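PDB 6FOP: glycoside hydrolase family 81 from Clostridium thermocellum, which probably hydrolyses beta-1,3-glucans such as laminarin as a family 81 glucanase of the bacterium's cellulosome. Local coordinates for residues Y340-H345 / I369-S374; E377-A382 / G402-Y407; F418-F423 / I451-N456. All blocks are in the same frame, centred on the assembly; numbering follows the deposited sequence.

In the fold
From the N terminus, interaction 1 comes first, closing the tight hairpin of helices 339-359 and 362-379. Interaction 2 follows on the far end of helix 362-379 and spans the calcium-binding loop and the two-stranded hairpin of 390-394 and 399-403. Interaction 3 then pairs helices 416-433 and 440-455, with the short helix 435-438 between them. The three loops run in series, neither nesting nor crossing, and all fall within the family 81 C-terminal domain, whose helical hairpins are consistent with an alpha/alpha barrel. They also touch: W341 probably hydrogen-bonds to Y407 (interactions 1 and 2), Y340 meets H419 (1 and 3), and W379 packs on F423 while Y420 OH probably hydrogen-bonds to G402 N (2 and 3).

Interaction 1 of 3, residues Y340-H345 / I369-S374; sequences YWFGKH and ISFMKS
F371, on helix 362-379, carries most of this contact, pushing its ring toward helix 339-359 to meet F342 and H345, which stand one turn apart there. Its first torsion places CG anti to the backbone N (chi1 -168°), which sends the ring out across the gap between the two helices. The phenyl then works through the rim atoms CD2, CE2 and CZ. CZ meets the CZ of F342 at 3.8 Å. The two phenylalanines come from opposite directions and their planes differ by 19°, yet the rings are slid so far apart that they hardly overlap, with centroids 5.9 Å from each other. H345 approaches F371 quite differently, crossing it at about a right angle. The CD2 of H345 lies 3.6 Å from the CE2 of F371, which sits at the edge of the imidazole and near its plane. The NE2 of H345 is also close, 3.8 Å from the same CE2, but its hydrogen bond goes to the backbone oxygen of A331, a link that helps fix the rotation of the imidazole. On the other side of the cluster, the ring of F342 makes an edge-to-face pair with W379. L349, one turn beyond H345, touches both F371 and M372 and so continues the same helix-helix interface. The chemistry between the two segments is thus dispersive and aromatic: three rings join the two arms of a helical hairpin, and the one polar ring among them spends its N-H on a backbone carbonyl outside the pair.

Interaction 2 of 3, residues E377-A382 / G402-Y407; sequences EDWFTA and GYPSSY. With CA (calcium ion), chain C; CA (calcium ion), chain D.
The six-membered part of the W379 indole reaches the backbone where strand 399-403 ends. CZ3 of W379 approaches the carbonyl oxygen of Y403 to 3.3 Å, obliquely to the ring. Its neighbour CH2 lies 3.9 Å from CD of P404, an apolar touch made next to the cis peptide that joins Y403 to P404. G402 meets the indole at its edge, near the ring plane, with its CA 4.3 Å from CZ3 of W379. The indole points this way because CG stands anti to the carbonyl carbon (chi1 -82°), and F423 of helix 416-433 packs against it edge-to-face. Behind W379, helix 362-379 ends, and its last turn is tied down twice: T381 OG1 donates to the backbone O of E377 at 2.8 Å, and T381 N to the backbone O of D378 at 3.0 Å. That backbone O of D378 also binds a calcium ion at 2.4 Å, together with OD1 of D378, the backbone O of T381, E386 and K389. OD1 bridges to a second calcium, 2.6 Å away, which the same carboxylate grips through OD2 as well; four waters and E386 surround this ion. K389 closes the circuit, since it is a calcium ligand, touches W379 and is hydrogen-bonded through its backbone to Y403. The chemistry therefore splits in two: van der Waals contact and perhaps a weak C-H to carbonyl attraction at the indole, and ionic coordination next door, where the paired calcium ions probably offset the negative charge gathered at D378 and E386.

Interaction 3 of 3, residues F418-F423 / I451-N456; sequences FHYGYF and IKDIAN
The carboxylate of D453 is held by several partners and lies against the ring of Y420. Its OD1 has three of them, a salt bridge from R468, a residue of another calcium site, and hydrogen bonds from T399 OG1 and the backbone N of L400, while OD2 is hydrogen-bonded to H416 ND1. OD2 also lies beside the tyrosine, 3.4 Å from CE2 of Y420, at the ring edge and near its plane. The ring and carboxylate planes are turned 52° apart, and the polarised C-H edge of the tyrosine may give the buried oxygen a slight further attraction. A chi1 of -178° swings the D453 carboxylate away from its own backbone N, toward Y420. I454 supplies the apolar half of the contact, its CG2 lying 3.7 Å from CD2 of Y420. The hydroxyl of Y420 hydrogen-bonds to the backbone oxygen of L400, so Y420 and D453 both hold the same residue of strand 399-403, one at its oxygen and the other at its N. In the fold, the contact joins helix 416-433 to helix 440-455 beside that strand, and helix 494-511 packs against both, meeting I454 with W501 and I451 with W507 on the second, and F418 with E496 and Y422 with N499 on the first.

Interaction 1 of 3, residues Y340-H345 / I369-S374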
loop_
_atom_site.group_PDB
_atom_site.type_symbol
_atom_site.label_atom_id
_atom_site.label_comp_id
_atom_site.label_asym_id
_atom_site.label_seq_id
_atom_site.Cartn_x
_atom_site.Cartn_y
_atom_site.Cartn_z
ATOM N N TYR A 340 5.063 -1.103 -18.263
ATOM C CA TYR A 340 4.207 -0.055 -17.751
ATOM C C TYR A 340 3.271 0.529 -18.840
ATOM O O TYR A 340 2.049 0.577 -18.678
ATOM C CB TYR A 340 5.000 1.066 -17.075
ATOM C CG TYR A 340 4.077 2.113 -16.506
ATOM C CD1 TYR A 340 3.272 1.846 -15.415
ATOM C CD2 TYR A 340 3.935 3.332 -17.136
ATOM C CE1 TYR A 340 2.376 2.773 -14.943
ATOM C CE2 TYR A 340 3.044 4.261 -16.682
ATOM C CZ TYR A 340 2.268 3.986 -15.585
ATOM O OH TYR A 340 1.400 4.901 -15.128
ATOM N N TRP A 341 3.871 0.968 -19.934
ATOM C CA TRP A 341 3.086 1.612 -20.984
ATOM C C TRP A 341 2.214 0.570 -21.694
ATOM O O TRP A 341 1.107 0.896 -22.108
ATOM C CB TRP A 341 4.020 2.414 -21.920
ATOM C CG TRP A 341 4.484 3.667 -21.248
ATOM C CD1 TRP A 341 5.676 3.871 -20.615
ATOM C CD2 TRP A 341 3.721 4.854 -21.062
ATOM N NE1 TRP A 341 5.694 5.099 -20.032
ATOM C CE2 TRP A 341 4.519 5.745 -20.313
ATOM C CE3 TRP A 341 2.453 5.266 -21.479
ATOM C CZ2 TRP A 341 4.081 7.007 -19.947
ATOM C CZ3 TRP A 341 2.040 6.519 -21.147
ATOM C CH2 TRP A 341 2.845 7.380 -20.370
ATOM N N PHE A 342 2.686 -0.670 -21.819
ATOM C CA PHE A 342 1.847 -1.721 -22.384
ATOM C C PHE A 342 0.654 -1.918 -21.466
ATOM O O PHE A 342 -0.487 -2.040 -21.916
ATOM C CB PHE A 342 2.614 -3.020 -22.585
ATOM C CG PHE A 342 2.023 -3.874 -23.678
ATOM C CD1 PHE A 342 0.888 -4.583 -23.455
ATOM C CD2 PHE A 342 2.584 -3.895 -24.950
ATOM C CE1 PHE A 342 0.285 -5.305 -24.476
ATOM C CE2 PHE A 342 2.002 -4.632 -25.982
ATOM C CZ PHE A 342 0.846 -5.327 -25.734
ATOM N N GLY A 343 0.919 -1.938 -20.155
ATOM C CA GLY A 343 -0.168 -2.003 -19.198
ATOM C C GLY A 343 -1.188 -0.894 -19.355
ATOM O O GLY A 343 -2.414 -1.135 -19.362
ATOM N N LYS A 344 -0.713 0.344 -19.412
ATOM C CA LYS A 344 -1.639 1.471 -19.587
ATOM C C LYS A 344 -2.576 1.244 -20.783
ATOM O O LYS A 344 -3.764 1.523 -20.699
ATOM C CB LYS A 344 -0.918 2.818 -19.754
ATOM C CG LYS A 344 -0.373 3.398 -18.442
ATOM C CD LYS A 344 0.248 4.759 -18.584
ATOM C CE LYS A 344 -0.701 5.894 -18.905
ATOM N NZ LYS A 344 -1.523 6.424 -17.778
ATOM N N HIS A 345 -2.016 0.725 -21.879
ATOM C CA HIS A 345 -2.817 0.440 -23.057
ATOM C C HIS A 345 -3.848 -0.659 -22.775
ATOM O O HIS A 345 -5.011 -0.547 -23.161
ATOM C CB HIS A 345 -1.902 0.072 -24.216
ATOM C CG HIS A 345 -2.630 -0.209 -25.485
ATOM N ND1 HIS A 345 -3.121 0.792 -26.282
ATOM C CD2 HIS A 345 -2.969 -1.372 -26.085
ATOM C CE1 HIS A 345 -3.735 0.260 -27.317
ATOM N NE2 HIS A 345 -3.658 -1.049 -27.225
ATOM N N ILE A 369 -10.917 -7.351 -27.589
ATOM C CA ILE A 369 -10.705 -8.693 -26.980
ATOM C C ILE A 369 -9.560 -9.412 -27.637
ATOM O O ILE A 369 -8.737 -10.047 -26.975
ATOM C CB ILE A 369 -11.955 -9.606 -27.035
ATOM C CG1 ILE A 369 -13.007 -9.055 -26.091
ATOM C CG2 ILE A 369 -11.623 -11.049 -26.633
ATOM C CD1 ILE A 369 -14.336 -9.778 -26.088
ATOM N N SER A 370 -9.497 -9.361 -28.971
ATOM C CA SER A 370 -8.435 -10.043 -29.714
ATOM C C SER A 370 -7.061 -9.542 -29.294
ATOM O O SER A 370 -6.134 -10.323 -29.079
ATOM C CB SER A 370 -8.604 -9.849 -31.223
ATOM O OG SER A 370 -7.533 -10.430 -31.947
ATOM N N PHE A 371 -6.915 -8.217 -29.211
ATOM C CA PHE A 371 -5.633 -7.642 -28.810
ATOM C C PHE A 371 -5.310 -7.944 -27.344
ATOM O O PHE A 371 -4.170 -8.267 -27.022
ATOM C CB PHE A 371 -5.524 -6.133 -29.097
ATOM C CG PHE A 371 -4.111 -5.627 -28.957
ATOM C CD1 PHE A 371 -3.201 -5.852 -29.970
ATOM C CD2 PHE A 371 -3.667 -5.028 -27.790
ATOM C CE1 PHE A 371 -1.890 -5.434 -29.876
ATOM C CE2 PHE A 371 -2.349 -4.585 -27.697
ATOM C CZ PHE A 371 -1.467 -4.792 -28.729
ATOM N N MET A 372 -6.320 -7.870 -26.482
ATOM C CA MET A 372 -6.108 -8.187 -25.083
ATOM C C MET A 372 -5.620 -9.629 -24.929
ATOM O O MET A 372 -4.626 -9.905 -24.256
ATOM C CB MET A 372 -7.393 -7.977 -24.278
ATOM C CG MET A 372 -7.759 -6.512 -24.148
ATOM S SD MET A 372 -9.489 -6.224 -23.677
ATOM C CE MET A 372 -9.456 -6.745 -21.949
ATOM N N LYS A 373 -6.322 -10.568 -25.566
ATOM C CA LYS A 373 -5.935 -11.964 -25.476
ATOM C C LYS A 373 -4.588 -12.208 -26.129
ATOM O O LYS A 373 -3.712 -12.841 -25.524
ATOM C CB LYS A 373 -6.993 -12.871 -26.095
ATOM C CG LYS A 373 -8.264 -13.053 -25.277
ATOM C CD LYS A 373 -9.204 -14.055 -25.959
ATOM C CE LYS A 373 -10.356 -14.495 -25.086
ATOM N NZ LYS A 373 -11.181 -15.524 -25.789
ATOM N N SER A 374 -4.391 -11.788 -27.378
ATOM C CA SER A 374 -3.154 -12.142 -28.074
ATOM C C SER A 374 -1.943 -11.545 -27.339
ATOM O O SER A 374 -0.894 -12.190 -27.224
ATOM C CB SER A 374 -3.189 -11.725 -29.543
ATOM O OG SER A 374 -3.287 -10.312 -29.696
#

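Interaction 2 of 3, residues E377-A382 / G402-Y407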
loop_
_atom_site.group_PDB
_atom_site.type_symbol
_atom_site.label_atom_id
_atom_site.label_comp_id
_atom_site.label_asym_id
_atom_site.label_seq_id
_atom_site.Cartn_x
_atom_site.Cartn_y
_atom_site.Cartn_z
ATOM N N GLU A 377 -1.382 -13.477 -24.041
ATOM C CA GLU A 377 -0.845 -14.806 -24.332
ATOM C C GLU A 377 0.647 -14.693 -24.703
ATOM O O GLU A 377 1.449 -15.511 -24.285
ATOM C CB GLU A 377 -1.655 -15.484 -25.437
ATOM C CG GLU A 377 -3.097 -15.784 -25.027
ATOM C CD GLU A 377 -3.992 -16.232 -26.162
ATOM O OE1 GLU A 377 -3.475 -16.652 -27.214
ATOM O OE2 GLU A 377 -5.229 -16.194 -25.972
ATOM N N ASP A 378 1.024 -13.635 -25.417
ATOM C CA ASP A 378 2.439 -13.382 -25.758
ATOM C C ASP A 378 3.236 -13.084 -24.459
ATOM O O ASP A 378 4.231 -13.757 -24.152
ATOM C CB ASP A 378 2.557 -12.249 -26.809
ATOM C CG ASP A 378 3.968 -12.054 -27.331
ATOM O OD1 ASP A 378 4.970 -12.571 -26.750
ATOM O OD2 ASP A 378 4.097 -11.382 -28.386
ATOM N N TRP A 379 2.782 -12.106 -23.690
ATOM C CA TRP A 379 3.484 -11.779 -22.450
ATOM C C TRP A 379 3.618 -12.983 -21.545
ATOM O O TRP A 379 4.630 -13.106 -20.851
ATOM C CB TRP A 379 2.815 -10.608 -21.719
ATOM C CG TRP A 379 3.194 -9.241 -22.246
ATOM C CD1 TRP A 379 2.515 -8.478 -23.167
ATOM C CD2 TRP A 379 4.337 -8.474 -21.880
ATOM N NE1 TRP A 379 3.166 -7.308 -23.376
ATOM C CE2 TRP A 379 4.282 -7.267 -22.581
ATOM C CE3 TRP A 379 5.397 -8.687 -20.992
ATOM C CZ2 TRP A 379 5.275 -6.287 -22.452
ATOM C CZ3 TRP A 379 6.360 -7.733 -20.867
ATOM C CH2 TRP A 379 6.292 -6.538 -21.567
ATOM N N PHE A 380 2.583 -13.838 -21.501
ATOM C CA PHE A 380 2.539 -14.987 -20.612
ATOM C C PHE A 380 3.226 -16.232 -21.157
ATOM O O PHE A 380 3.085 -17.308 -20.570
ATOM C CB PHE A 380 1.081 -15.316 -20.192
ATOM C CG PHE A 380 0.393 -14.264 -19.372
ATOM C CD1 PHE A 380 1.099 -13.312 -18.628
ATOM C CD2 PHE A 380 -0.994 -14.247 -19.306
ATOM C CE1 PHE A 380 0.433 -12.373 -17.856
ATOM C CE2 PHE A 380 -1.654 -13.323 -18.537
ATOM C CZ PHE A 380 -0.939 -12.378 -17.810
ATOM N N THR A 381 3.988 -16.067 -22.249
ATOM C CA THR A 381 4.808 -17.127 -22.825
ATOM C C THR A 381 6.231 -16.591 -23.048
ATOM O O THR A 381 6.419 -15.558 -23.674
ATOM C CB THR A 381 4.228 -17.563 -24.186
ATOM O OG1 THR A 381 2.852 -17.939 -24.016
ATOM C CG2 THR A 381 5.002 -18.733 -24.744
ATOM N N ALA A 382 7.222 -17.284 -22.503
ATOM C CA ALA A 382 8.627 -16.930 -22.688
ATOM C C ALA A 382 9.231 -17.901 -23.686
ATOM O O ALA A 382 9.541 -19.045 -23.351
ATOM C CB ALA A 382 9.377 -16.991 -21.341
ATOM N N GLY A 402 8.943 -8.410 -15.832
ATOM C CA GLY A 402 8.612 -8.386 -17.249
ATOM C C GLY A 402 9.626 -7.587 -18.046
ATOM O O GLY A 402 10.097 -6.525 -17.588
ATOM N N TYR A 403 9.927 -8.051 -19.258
ATOM C CA TYR A 403 10.844 -7.337 -20.177
ATOM C C TYR A 403 10.118 -7.046 -21.486
ATOM O O TYR A 403 9.476 -7.953 -22.007
ATOM C CB TYR A 403 12.132 -8.106 -20.437
ATOM C CG TYR A 403 12.997 -8.218 -19.194
ATOM C CD1 TYR A 403 13.597 -7.089 -18.621
ATOM C CD2 TYR A 403 13.175 -9.429 -18.564
ATOM C CE1 TYR A 403 14.348 -7.194 -17.451
ATOM C CE2 TYR A 403 13.937 -9.541 -17.413
ATOM C CZ TYR A 403 14.525 -8.423 -16.871
ATOM O OH TYR A 403 15.273 -8.597 -15.717
ATOM N N PRO A 404 10.220 -5.823 -22.026
ATOM C CA PRO A 404 11.048 -4.721 -21.497
ATOM C C PRO A 404 10.501 -4.080 -20.220
ATOM O O PRO A 404 9.285 -4.014 -19.997
ATOM C CB PRO A 404 11.065 -3.683 -22.628
ATOM C CG PRO A 404 10.280 -4.259 -23.741
ATOM C CD PRO A 404 9.587 -5.493 -23.320
ATOM N N SER A 405 11.441 -3.680 -19.367
ATOM C CA SER A 405 11.136 -3.077 -18.079
ATOM C C SER A 405 11.092 -1.571 -18.216
ATOM O O SER A 405 11.444 -1.014 -19.281
ATOM C CB SER A 405 12.255 -3.428 -17.113
ATOM O OG SER A 405 13.480 -2.963 -17.632
ATOM N N SER A 406 10.684 -0.908 -17.147
ATOM C CA SER A 406 10.746 0.555 -17.146
ATOM C C SER A 406 10.711 1.098 -15.726
ATOM O O SER A 406 10.188 0.438 -14.801
ATOM C CB SER A 406 9.635 1.165 -17.993
ATOM O OG SER A 406 8.376 0.744 -17.514
ATOM N N TYR A 407 11.243 2.309 -15.580
ATOM C CA TYR A 407 11.237 3.049 -14.320
ATOM C C TYR A 407 11.774 2.215 -13.138
ATOM O O TYR A 407 11.299 2.345 -12.022
ATOM C CB TYR A 407 9.825 3.576 -14.046
ATOM C CG TYR A 407 9.233 4.369 -15.208
ATOM C CD1 TYR A 407 9.637 5.671 -15.473
ATOM C CD2 TYR A 407 8.294 3.800 -16.058
ATOM C CE1 TYR A 407 9.108 6.414 -16.520
ATOM C CE2 TYR A 407 7.763 4.520 -17.110
ATOM C CZ TYR A 407 8.171 5.818 -17.344
ATOM O OH TYR A 407 7.639 6.509 -18.388
HETATM CA CA CA C . 6.279 -13.876 -25.306
HETATM CA CA CA D . 6.451 -12.338 -28.839
HETATM O O HOH W 1 5.967 -11.411 -30.896
HETATM O O HOH W 2 7.694 -10.576 -28.408
HETATM O O HOH W 3 5.401 -14.375 -29.444
HETATM O O HOH W 4 8.096 -13.371 -30.268
#

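Interaction 3 of 3, residues F418-F423 / I451-N456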
loop_
_atom_site.group_PDB
_atom_site.type_symbol
_atom_site.label_atom_id
_atom_site.label_comp_id
_atom_site.label_asym_id
_atom_site.label_seq_id
_atom_site.Cartn_x
_atom_site.Cartn_y
_atom_site.Cartn_z
ATOM N N PHE A 418 1.893 -1.321 -9.761
ATOM C CA PHE A 418 1.397 -0.369 -10.756
ATOM C C PHE A 418 1.397 -1.034 -12.137
ATOM O O PHE A 418 0.423 -0.906 -12.901
ATOM C CB PHE A 418 2.298 0.860 -10.845
ATOM C CG PHE A 418 2.416 1.673 -9.569
ATOM C CD1 PHE A 418 1.448 1.667 -8.585
ATOM C CD2 PHE A 418 3.499 2.528 -9.429
ATOM C CE1 PHE A 418 1.555 2.512 -7.490
ATOM C CE2 PHE A 418 3.627 3.331 -8.321
ATOM C CZ PHE A 418 2.646 3.323 -7.358
ATOM N N HIS A 419 2.500 -1.675 -12.506
ATOM C CA HIS A 419 2.596 -2.243 -13.844
ATOM C C HIS A 419 1.616 -3.394 -13.998
ATOM O O HIS A 419 0.845 -3.473 -14.970
ATOM C CB HIS A 419 3.980 -2.809 -14.133
ATOM C CG HIS A 419 5.094 -1.831 -14.283
ATOM N ND1 HIS A 419 5.317 -0.731 -13.488
ATOM C CD2 HIS A 419 6.144 -1.891 -15.130
ATOM C CE1 HIS A 419 6.455 -0.157 -13.856
ATOM N NE2 HIS A 419 6.970 -0.844 -14.843
ATOM N N TYR A 420 1.685 -4.342 -13.075
ATOM C CA TYR A 420 0.952 -5.584 -13.247
ATOM C C TYR A 420 -0.545 -5.423 -12.994
ATOM O O TYR A 420 -1.325 -6.219 -13.488
ATOM C CB TYR A 420 1.541 -6.684 -12.390
ATOM C CG TYR A 420 2.991 -7.033 -12.676
ATOM C CD1 TYR A 420 3.681 -6.528 -13.749
ATOM C CD2 TYR A 420 3.687 -7.861 -11.795
ATOM C CE1 TYR A 420 5.008 -6.830 -13.975
ATOM C CE2 TYR A 420 5.000 -8.157 -11.995
ATOM C CZ TYR A 420 5.678 -7.633 -13.071
ATOM O OH TYR A 420 6.993 -7.900 -13.300
ATOM N N GLY A 421 -0.960 -4.415 -12.248
ATOM C CA GLY A 421 -2.376 -4.169 -12.033
ATOM C C GLY A 421 -3.144 -4.022 -13.347
ATOM O O GLY A 421 -4.266 -4.501 -13.461
ATOM N N TYR A 422 -2.525 -3.357 -14.327
ATOM C CA TYR A 422 -3.149 -3.208 -15.635
ATOM C C TYR A 422 -3.294 -4.550 -16.357
ATOM O O TYR A 422 -4.322 -4.811 -17.002
ATOM C CB TYR A 422 -2.349 -2.245 -16.498
ATOM C CG TYR A 422 -2.400 -0.804 -16.060
ATOM C CD1 TYR A 422 -3.555 -0.043 -16.200
ATOM C CD2 TYR A 422 -1.270 -0.156 -15.535
ATOM C CE1 TYR A 422 -3.588 1.287 -15.828
ATOM C CE2 TYR A 422 -1.306 1.191 -15.160
ATOM C CZ TYR A 422 -2.473 1.913 -15.292
ATOM O OH TYR A 422 -2.538 3.237 -14.925
ATOM N N PHE A 423 -2.266 -5.397 -16.281
ATOM C CA PHE A 423 -2.324 -6.738 -16.884
ATOM C C PHE A 423 -3.430 -7.565 -16.220
ATOM O O PHE A 423 -4.196 -8.271 -16.894
ATOM C CB PHE A 423 -0.979 -7.494 -16.737
ATOM C CG PHE A 423 0.114 -7.038 -17.661
ATOM C CD1 PHE A 423 0.718 -5.790 -17.518
ATOM C CD2 PHE A 423 0.575 -7.869 -18.667
ATOM C CE1 PHE A 423 1.724 -5.374 -18.377
ATOM C CE2 PHE A 423 1.587 -7.470 -19.524
ATOM C CZ PHE A 423 2.153 -6.200 -19.398
ATOM N N ILE A 451 -0.194 -12.075 -9.741
ATOM C CA ILE A 451 -0.815 -11.763 -8.455
ATOM C C ILE A 451 0.159 -12.081 -7.303
ATOM O O ILE A 451 0.340 -11.256 -6.397
ATOM C CB ILE A 451 -2.154 -12.502 -8.234
ATOM C CG1 ILE A 451 -3.154 -12.124 -9.346
ATOM C CG2 ILE A 451 -2.721 -12.183 -6.836
ATOM C CD1 ILE A 451 -4.472 -12.859 -9.268
ATOM N N LYS A 452 0.796 -13.246 -7.363
ATOM C CA LYS A 452 1.731 -13.649 -6.322
ATOM C C LYS A 452 2.954 -12.769 -6.284
ATOM O O LYS A 452 3.489 -12.513 -5.190
ATOM C CB LYS A 452 2.127 -15.136 -6.415
ATOM C CG LYS A 452 1.020 -16.069 -6.027
ATOM C CD LYS A 452 1.415 -17.520 -6.252
ATOM C CE LYS A 452 0.484 -18.471 -5.526
ATOM N NZ LYS A 452 0.795 -18.532 -4.082
ATOM N N ASP A 453 3.449 -12.283 -7.418
ATOM C CA ASP A 453 4.582 -11.395 -7.345
ATOM C C ASP A 453 4.262 -10.134 -6.527
ATOM O O ASP A 453 5.093 -9.701 -5.734
ATOM C CB ASP A 453 5.095 -10.989 -8.728
ATOM C CG ASP A 453 6.316 -10.090 -8.638
ATOM O OD1 ASP A 453 7.419 -10.600 -8.278
ATOM O OD2 ASP A 453 6.166 -8.879 -8.894
ATOM N N ILE A 454 3.065 -9.548 -6.706
ATOM C CA ILE A 454 2.755 -8.281 -6.051
ATOM C C ILE A 454 2.018 -8.412 -4.731
ATOM O O ILE A 454 2.090 -7.497 -3.910
ATOM C CB ILE A 454 1.981 -7.334 -6.979
ATOM C CG1 ILE A 454 0.557 -7.843 -7.315
ATOM C CG2 ILE A 454 2.824 -7.077 -8.231
ATOM C CD1 ILE A 454 -0.257 -6.857 -8.146
ATOM N N ALA A 455 1.377 -9.553 -4.506
ATOM C CA ALA A 455 0.396 -9.734 -3.433
ATOM C C ALA A 455 0.218 -11.218 -3.070
ATOM O O ALA A 455 -0.883 -11.683 -2.871
ATOM C CB ALA A 455 -0.928 -9.091 -3.805
ATOM N N ASN A 456 1.338 -11.930 -2.907
ATOM C CA ASN A 456 1.261 -13.337 -2.513
ATOM C C ASN A 456 0.589 -13.430 -1.119
ATOM O O ASN A 456 1.011 -12.758 -0.170
ATOM C CB ASN A 456 2.636 -13.983 -2.483
ATOM C CG ASN A 456 2.589 -15.462 -2.167
ATOM O OD1 ASN A 456 1.558 -16.131 -2.316
ATOM N ND2 ASN A 456 3.699 -15.972 -1.656
#